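Local coordinates for 457aa long hypothetical protein (Pyrococcus horikoshii, PDB 2CSU), which is of unknown function but combines a Rossmann-type CoA-binding domain with two domains related to the succinyl-CoA ligase family, at residues A[269-274]-A[448-453]; A[303-308]-A[375-380]; A[311-316]-A[439-444]. One frame throughout, in Å; residues are numbered along the deposited sequence.

In the fold
Followed from the N terminus, the chain first builds its Rossmann-type CoA-binding part and then the flavodoxin-like part, where strand 271-273 takes the first half of interaction 1. That contact closes a loop of 173 residues when the last helix, 434-450, returns near the C terminus. Interactions 2 and 3 both nest inside this loop and cross one another: helix 303-314 meets strand 371-377 with its beginning (interaction 2) and helix 434-450 with its end (interaction 3). Helix 434-450 also links interactions 1 and 3, which touch where Leu271 packs on Ala443. Interactions 2 and 3 lie within the ligase-CoA part and tie its helices and sheet together, and interaction 1 joins it to the flavodoxin-like part.

Interaction 1 of 3, residues A[269-274]-A[448-453]; sequences GVLVAN and AKNVGI
Gly269 faces Asn450 across a junction between two alpha/beta parts of the chain, and it does so as the terminating glycine of a Schellman motif. Gly269, past the end of helix 258-267, has a positive phi (86°), which turns the chain from the helix toward strand 271-273. The turn leaves the carbonyl oxygen Gly269 O directed at the last turn of helix 434-450, and Asn450 answers with its amide nitrogen. On the helix side, the first torsion of Asn450 sets CG opposite the carbonyl carbon (chi1 -76°), which extends the amide from the helix toward the glycine. Asn450 ND2 lies 2.6 Å from Gly269 O, but the hydrogen bond is weak because the N-H bends to only 115° at the hydrogen. The same nitrogen stands 3.2 Å from Gly269 CA, a close approach made possible by the absence of a side chain on the glycine. Thr227 OG1 also hydrogen-bonds to Gly269 O and, weakly, to Asn450 ND2, so that glycine, threonine and asparagine form a small polar cluster and the buried carbonyl is gripped by two partners.

Beyond Val270, which packs on Phe265 of the preceding helix, Leu271 enters the sheet by backbone hydrogen bonds to Ile232 and Ala234 of the parallel neighbour strand. Its side chain sets out beside the contact, and only its end comes nearer to helix 434-450: Leu271 CD1 comes within 3.7 Å of Ala443 O, and the leucine also packs on Glu446 and Met282. The other methyl of the leucine, Leu271 CD2, lies 4.3 Å from Asn450 ND2 and flanks the amide with a hydrocarbon surface.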
loop_
_atom_site.group_PDB
_atom_site.type_symbol
_atom_site.label_atom_id
_atom_site.label_comp_id
_atom_site.label_asym_id
_atom_site.label_seq_id
_atom_site.Cartn_x
_atom_site.Cartn_y
_atom_site.Cartn_z
ATOM N N GLY A 269 14.284 -19.162 14.830
ATOM C CA GLY A 269 14.838 -18.461 13.680
ATOM C C GLY A 269 13.793 -17.862 12.760
ATOM O O GLY A 269 14.126 -17.332 11.698
ATOM N N VAL A 270 12.530 -17.949 13.175
ATOM C CA VAL A 270 11.399 -17.427 12.410
ATOM C C VAL A 270 11.236 -15.922 12.585
ATOM O O VAL A 270 11.133 -15.417 13.707
ATOM C CB VAL A 270 10.075 -18.110 12.833
ATOM C CG1 VAL A 270 8.899 -17.520 12.047
ATOM C CG2 VAL A 270 10.168 -19.612 12.590
ATOM N N LEU A 271 11.196 -15.214 11.467
ATOM C CA LEU A 271 11.050 -13.765 11.490
ATOM C C LEU A 271 9.565 -13.461 11.574
ATOM O O LEU A 271 8.751 -14.102 10.910
ATOM C CB LEU A 271 11.672 -13.152 10.226
ATOM C CG LEU A 271 13.040 -13.753 9.850
ATOM C CD1 LEU A 271 13.579 -13.109 8.582
ATOM C CD2 LEU A 271 14.012 -13.582 11.010
ATOM N N VAL A 272 9.207 -12.486 12.396
ATOM C CA VAL A 272 7.809 -12.154 12.566
ATOM C C VAL A 272 7.388 -10.868 11.878
ATOM O O VAL A 272 8.097 -9.878 11.894
ATOM C CB VAL A 272 7.438 -12.065 14.080
ATOM C CG1 VAL A 272 6.029 -11.513 14.248
ATOM C CG2 VAL A 272 7.541 -13.450 14.722
ATOM N N ALA A 273 6.215 -10.910 11.263
ATOM C CA ALA A 273 5.664 -9.750 10.591
ATOM C C ALA A 273 4.381 -9.438 11.347
ATOM O O ALA A 273 3.731 -10.350 11.862
ATOM C CB ALA A 273 5.357 -10.080 9.114
ATOM N N ASN A 274 4.014 -8.166 11.431
ATOM C CA ASN A 274 2.793 -7.806 12.134
ATOM C C ASN A 274 1.708 -7.354 11.177
ATOM O O ASN A 274 0.588 -7.092 11.603
ATOM C CB ASN A 274 3.068 -6.721 13.164
ATOM C CG ASN A 274 4.292 -7.025 13.996
ATOM O OD1 ASN A 274 4.341 -8.038 14.710
ATOM N ND2 ASN A 274 5.300 -6.161 13.901
ATOM N N ALA A 448 20.737 -13.221 8.244
ATOM C CA ALA A 448 22.187 -13.354 8.296
ATOM C C ALA A 448 22.626 -13.833 9.681
ATOM O O ALA A 448 23.525 -14.643 9.836
ATOM C CB ALA A 448 22.805 -11.991 7.991
ATOM N N LYS A 449 21.968 -13.257 10.710
ATOM C CA LYS A 449 22.218 -13.723 12.071
ATOM C C LYS A 449 21.988 -15.230 12.176
ATOM O O LYS A 449 22.832 -15.994 12.620
ATOM C CB LYS A 449 21.247 -13.004 13.010
ATOM C CG LYS A 449 21.804 -11.692 13.561
ATOM C CD LYS A 449 20.688 -10.744 14.000
ATOM C CE LYS A 449 20.929 -10.146 15.389
ATOM N NZ LYS A 449 20.575 -8.728 15.380
ATOM N N ASN A 450 20.770 -15.632 11.774
ATOM C CA ASN A 450 20.390 -17.037 11.868
ATOM C C ASN A 450 21.440 -17.968 11.249
ATOM O O ASN A 450 21.943 -18.888 11.878
ATOM C CB ASN A 450 19.039 -17.206 11.175
ATOM C CG ASN A 450 17.956 -16.662 12.072
ATOM O OD1 ASN A 450 18.216 -16.105 13.135
ATOM N ND2 ASN A 450 16.701 -16.845 11.625
ATOM N N VAL A 451 21.751 -17.734 9.958
ATOM C CA VAL A 451 22.778 -18.575 9.342
ATOM C C VAL A 451 24.158 -18.319 9.956
ATOM O O VAL A 451 25.141 -18.970 9.628
ATOM C CB VAL A 451 22.823 -18.308 7.838
ATOM C CG1 VAL A 451 23.913 -19.164 7.203
ATOM C CG2 VAL A 451 21.494 -18.665 7.203
ATOM N N GLY A 452 24.205 -17.358 10.874
ATOM C CA GLY A 452 25.453 -17.035 11.543
ATOM C C GLY A 452 26.442 -16.278 10.676
ATOM O O GLY A 452 27.346 -16.874 10.082
ATOM N N ILE A 453 26.267 -14.961 10.598
ATOM C CA ILE A 453 27.151 -14.107 9.811
ATOM C C ILE A 453 27.122 -12.687 10.378
ATOM O O ILE A 453 28.195 -12.196 10.789
ATOM C CB ILE A 453 26.724 -14.055 8.319
ATOM C CG1 ILE A 453 26.625 -15.473 7.744
ATOM C CG2 ILE A 453 27.744 -13.261 7.517
ATOM C CD1 ILE A 453 26.242 -15.523 6.280
#

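Interaction 2 of 3, residues A[303-308]-A[375-380]; sequences GGPGVL and ICVVPT
The pyrrolidine of Pro305 is the one ring that joins in this contact, and successive atoms of it serve two side chains of the strand. Pro305 CB rests 3.7 Å from Ile375 CG2, and at the next ring atom Pro305 CG meets Val377 CG2 at 4.0 Å, the valine crossing the proline at about a right angle. The ring is shared with the second subunit, whose Leu161 packs on it too, while Ala160 of that subunit packs on Val377.

Ile375 touches the helix with two branches, CG2 on the proline ring and CD1 on the backbone. With CG1 set opposite the carbonyl carbon (chi1 -61°) and the chain extended beyond it, the isoleucine sends CD1 alongside the main chain of the helix, 4.0 Å from Gly306 CA and 3.8 Å from Pro305 O.

Helix 303-314 leaves the end of strand 295-300, and strand 371-377 runs parallel beside that strand, so the contact belongs to the layered alpha/beta architecture of the ligase-CoA domain: a helix lying over a sheet. Measured on the short segments, helix residues 303-308 run roughly counter to strand residues 375-377, at 144° between their directions, with the axes 8.6 Å apart. Pro305 falls in the first turn of the helix, where its lack of an N-H costs no hydrogen bond.

In the strand, Ile375 O takes a hydrogen bond from Tyr356 OH, and Val377 O, at the end of the strand, takes one from Asn301 ND2.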
loop_
_atom_site.group_PDB
_atom_site.type_symbol
_atom_site.label_atom_id
_atom_site.label_comp_id
_atom_site.label_asym_id
_atom_site.label_seq_id
_atom_site.Cartn_x
_atom_site.Cartn_y
_atom_site.Cartn_z
ATOM N N GLY A 303 15.304 14.366 0.003
ATOM C CA GLY A 303 15.578 14.323 1.432
ATOM C C GLY A 303 14.478 13.666 2.257
ATOM O O GLY A 303 14.736 12.717 2.991
ATOM N N GLY A 304 13.254 14.172 2.134
ATOM C CA GLY A 304 12.131 13.634 2.886
ATOM C C GLY A 304 12.109 12.119 2.958
ATOM O O GLY A 304 12.246 11.546 4.039
ATOM N N PRO A 305 11.929 11.441 1.813
ATOM C CA PRO A 305 11.891 9.984 1.740
ATOM C C PRO A 305 13.080 9.344 2.441
ATOM O O PRO A 305 12.982 8.241 2.946
ATOM C CB PRO A 305 11.900 9.722 0.235
ATOM C CG PRO A 305 11.101 10.853 -0.286
ATOM C CD PRO A 305 11.640 12.037 0.494
ATOM N N GLY A 306 14.211 10.039 2.443
ATOM C CA GLY A 306 15.393 9.508 3.085
ATOM C C GLY A 306 15.306 9.543 4.605
ATOM O O GLY A 306 15.683 8.578 5.279
ATOM N N VAL A 307 14.820 10.653 5.155
ATOM C CA VAL A 307 14.711 10.776 6.609
ATOM C C VAL A 307 13.695 9.765 7.123
ATOM O O VAL A 307 13.942 9.068 8.101
ATOM C CB VAL A 307 14.299 12.206 7.029
ATOM C CG1 VAL A 307 15.182 13.215 6.321
ATOM C CG2 VAL A 307 12.841 12.453 6.730
ATOM N N LEU A 308 12.558 9.663 6.443
ATOM C CA LEU A 308 11.547 8.695 6.844
ATOM C C LEU A 308 12.166 7.304 6.788
ATOM O O LEU A 308 12.024 6.522 7.727
ATOM C CB LEU A 308 10.335 8.760 5.920
ATOM C CG LEU A 308 9.408 9.961 6.096
ATOM C CD1 LEU A 308 8.298 9.909 5.055
ATOM C CD2 LEU A 308 8.824 9.958 7.507
ATOM N N ILE A 375 16.796 5.146 -2.991
ATOM C CA ILE A 375 15.499 5.832 -2.954
ATOM C C ILE A 375 15.370 6.864 -4.087
ATOM O O ILE A 375 16.225 7.724 -4.290
ATOM C CB ILE A 375 15.377 6.539 -1.599
ATOM C CG1 ILE A 375 15.430 5.515 -0.459
ATOM C CG2 ILE A 375 14.029 7.282 -1.509
ATOM C CD1 ILE A 375 15.431 6.181 0.919
ATOM N N CYS A 376 14.275 6.751 -4.868
ATOM C CA CYS A 376 14.144 7.676 -5.962
ATOM C C CYS A 376 12.696 8.085 -6.148
ATOM O O CYS A 376 11.819 7.287 -6.449
ATOM C CB CYS A 376 14.619 6.973 -7.230
ATOM S SG CYS A 376 14.309 7.962 -8.713
ATOM N N VAL A 377 12.452 9.369 -5.885
ATOM C CA VAL A 377 11.261 9.946 -6.449
ATOM C C VAL A 377 11.503 10.179 -7.944
ATOM O O VAL A 377 12.454 10.829 -8.361
ATOM C CB VAL A 377 10.991 11.265 -5.735
ATOM C CG1 VAL A 377 9.704 11.876 -6.278
ATOM C CG2 VAL A 377 10.842 11.024 -4.246
ATOM N N VAL A 378 10.658 9.531 -8.765
ATOM C CA VAL A 378 10.869 9.619 -10.204
ATOM C C VAL A 378 10.470 10.991 -10.754
ATOM O O VAL A 378 9.325 11.420 -10.688
ATOM C CB VAL A 378 10.064 8.512 -10.883
ATOM C CG1 VAL A 378 10.153 8.665 -12.404
ATOM C CG2 VAL A 378 10.629 7.161 -10.492
ATOM N N PRO A 379 11.472 11.705 -11.301
ATOM C CA PRO A 379 11.264 13.039 -11.834
ATOM C C PRO A 379 10.615 12.984 -13.213
ATOM O O PRO A 379 10.874 12.099 -14.019
ATOM C CB PRO A 379 12.634 13.702 -11.928
ATOM C CG PRO A 379 13.596 12.543 -12.211
ATOM C CD PRO A 379 12.867 11.316 -11.479
ATOM N N THR A 380 9.743 13.979 -13.456
ATOM C CA THR A 380 9.100 14.085 -14.759
ATOM C C THR A 380 9.519 15.374 -15.473
ATOM O O THR A 380 8.854 15.884 -16.367
ATOM C CB THR A 380 7.586 14.070 -14.537
ATOM O OG1 THR A 380 7.230 15.179 -13.709
ATOM C CG2 THR A 380 7.171 12.775 -13.830
#

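Interaction 3 of 3, residues A[311-316]-A[439-444]; sequences DELDKR and SAAYAL
Arg316 and Tyr442 bring the backbones nearest, their CA atoms 6.4 Å apart, near the C-terminal end of helix 303-314, where the chain passes the middle of helix 434-450. Both helices belong to the alpha/beta ligase-CoA domain, and the motif joining them is a stack of guanidinium on aromatic ring, a cation-pi type of pairing.

The guanidinium of Arg316 lies over one face of the tyrosine, with the centres 4.7 Å apart and the planes inclined by 30°. The tilt brings one nitrogen down: Arg316 NH1 is 3.2 Å from Tyr442 CD2, while the aliphatic part of the side chain covers the root of the ring, Arg316 CD standing 3.7 Å from Tyr442 CG. A bend at the second torsion of the arginine (chi2 -81°) carries the guanidinium along helix 434-450 toward Ser439, with CD left against the base of the ring, and the tyrosine, with CG opposite its own backbone N, offers its face to it.

One turn earlier on helix 434-450, Ser439 takes the other end of the guanidinium. Its CA covers one face of that group, and its hydroxyl accepts a weak hydrogen bond, 3.0 Å from Arg316 NH2 to Ser439 OG, with the N-H bent to 130°. Ser439 OG is also hydrogen-bonded to Glu435 O, its main partner, in the preceding turn of the helix, which probably orients it to accept from the arginine. Glu278, of helix 276-283, adds a long and weak ion pair to NH2.

Apolar packing covers the side facing strand 371-377, where Leu313 packs on Ile373 and Ala441 on Met371. Leu318 packs on both Leu313 and Ala441, and between these two the methyl Leu313 CD2 rests 3.7 Å from Ala441 CB.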
loop_
_atom_site.group_PDB
_atom_site.type_symbol
_atom_site.label_atom_id
_atom_site.label_comp_id
_atom_site.label_asym_id
_atom_site.label_seq_id
_atom_site.Cartn_x
_atom_site.Cartn_y
_atom_site.Cartn_z
ATOM N N ASP A 311 14.502 6.801 9.736
ATOM C CA ASP A 311 13.735 6.551 10.955
ATOM C C ASP A 311 13.316 5.085 11.030
ATOM O O ASP A 311 13.603 4.401 12.008
ATOM C CB ASP A 311 12.468 7.421 11.000
ATOM C CG ASP A 311 12.713 8.813 11.589
ATOM O OD1 ASP A 311 13.793 9.044 12.189
ATOM O OD2 ASP A 311 11.811 9.678 11.464
ATOM N N GLU A 312 12.635 4.618 9.985
ATOM C CA GLU A 312 12.138 3.251 9.907
ATOM C C GLU A 312 13.195 2.191 10.128
ATOM O O GLU A 312 12.924 1.156 10.740
ATOM C CB GLU A 312 11.458 3.010 8.558
ATOM C CG GLU A 312 10.134 3.739 8.384
ATOM C CD GLU A 312 9.093 3.326 9.423
ATOM O OE1 GLU A 312 9.171 2.194 9.948
ATOM O OE2 GLU A 312 8.187 4.136 9.696
ATOM N N LEU A 313 14.392 2.435 9.614
ATOM C CA LEU A 313 15.489 1.491 9.773
ATOM C C LEU A 313 15.955 1.521 11.217
ATOM O O LEU A 313 16.279 0.483 11.814
ATOM C CB LEU A 313 16.670 1.886 8.888
ATOM C CG LEU A 313 16.523 1.879 7.367
ATOM C CD1 LEU A 313 17.668 2.662 6.740
ATOM C CD2 LEU A 313 16.532 0.445 6.866
ATOM N N ASP A 314 15.994 2.727 11.773
ATOM C CA ASP A 314 16.511 2.904 13.124
ATOM C C ASP A 314 15.706 2.092 14.141
ATOM O O ASP A 314 16.227 1.273 14.885
ATOM C CB ASP A 314 16.440 4.391 13.472
ATOM C CG ASP A 314 17.254 4.655 14.730
ATOM O OD1 ASP A 314 16.783 4.283 15.806
ATOM O OD2 ASP A 314 18.337 5.224 14.625
ATOM N N LYS A 315 14.392 2.378 14.181
ATOM C CA LYS A 315 13.525 1.654 15.102
ATOM C C LYS A 315 13.536 0.150 14.818
ATOM O O LYS A 315 13.007 -0.662 15.565
ATOM C CB LYS A 315 12.106 2.204 14.954
ATOM C CG LYS A 315 11.355 1.565 13.783
ATOM C CD LYS A 315 10.375 2.537 13.125
ATOM C CE LYS A 315 8.916 2.233 13.485
ATOM N NZ LYS A 315 8.029 3.107 12.720
ATOM N N ARG A 316 14.137 -0.207 13.667
ATOM C CA ARG A 316 14.217 -1.617 13.303
ATOM C C ARG A 316 15.545 -2.238 13.745
ATOM O O ARG A 316 15.768 -3.437 13.632
ATOM C CB ARG A 316 14.073 -1.725 11.785
ATOM C CG ARG A 316 12.615 -1.866 11.347
ATOM C CD ARG A 316 12.113 -3.308 11.475
ATOM N NE ARG A 316 10.837 -3.474 10.773
ATOM C CZ ARG A 316 10.195 -4.647 10.933
ATOM N NH1 ARG A 316 10.712 -5.589 11.701
ATOM N NH2 ARG A 316 9.029 -4.850 10.312
ATOM N N SER A 439 11.547 -2.896 6.520
ATOM C CA SER A 439 11.228 -4.250 6.963
ATOM C C SER A 439 12.070 -5.259 6.213
ATOM O O SER A 439 12.544 -6.241 6.791
ATOM C CB SER A 439 9.747 -4.562 6.733
ATOM O OG SER A 439 8.923 -3.721 7.511
ATOM N N ALA A 440 12.257 -5.013 4.918
ATOM C CA ALA A 440 13.041 -5.911 4.081
ATOM C C ALA A 440 14.483 -5.902 4.529
ATOM O O ALA A 440 15.124 -6.954 4.608
ATOM C CB ALA A 440 12.944 -5.497 2.602
ATOM N N ALA A 441 14.990 -4.704 4.799
ATOM C CA ALA A 441 16.361 -4.515 5.262
ATOM C C ALA A 441 16.560 -5.279 6.564
ATOM O O ALA A 441 17.601 -5.906 6.785
ATOM C CB ALA A 441 16.617 -3.040 5.500
ATOM N N TYR A 442 15.549 -5.205 7.428
ATOM C CA TYR A 442 15.572 -5.887 8.717
ATOM C C TYR A 442 15.568 -7.401 8.527
ATOM O O TYR A 442 16.320 -8.112 9.186
ATOM C CB TYR A 442 14.352 -5.488 9.554
ATOM C CG TYR A 442 14.153 -6.356 10.783
ATOM C CD1 TYR A 442 14.962 -6.200 11.910
ATOM C CD2 TYR A 442 13.183 -7.359 10.801
ATOM C CE1 TYR A 442 14.809 -7.025 13.033
ATOM C CE2 TYR A 442 13.023 -8.191 11.907
ATOM C CZ TYR A 442 13.840 -8.019 13.020
ATOM O OH TYR A 442 13.700 -8.848 14.106
ATOM N N ALA A 443 14.729 -7.894 7.621
ATOM C CA ALA A 443 14.656 -9.332 7.396
ATOM C C ALA A 443 15.980 -9.900 6.896
ATOM O O ALA A 443 16.358 -11.007 7.267
ATOM C CB ALA A 443 13.528 -9.669 6.419
ATOM N N LEU A 444 16.689 -9.137 6.070
ATOM C CA LEU A 444 17.971 -9.589 5.530
ATOM C C LEU A 444 19.051 -9.699 6.616
ATOM O O LEU A 444 19.825 -10.655 6.638
ATOM C CB LEU A 444 18.434 -8.645 4.406
ATOM C CG LEU A 444 17.849 -8.880 2.994
ATOM C CD1 LEU A 444 17.975 -7.622 2.135
ATOM C CD2 LEU A 444 18.571 -10.048 2.334
#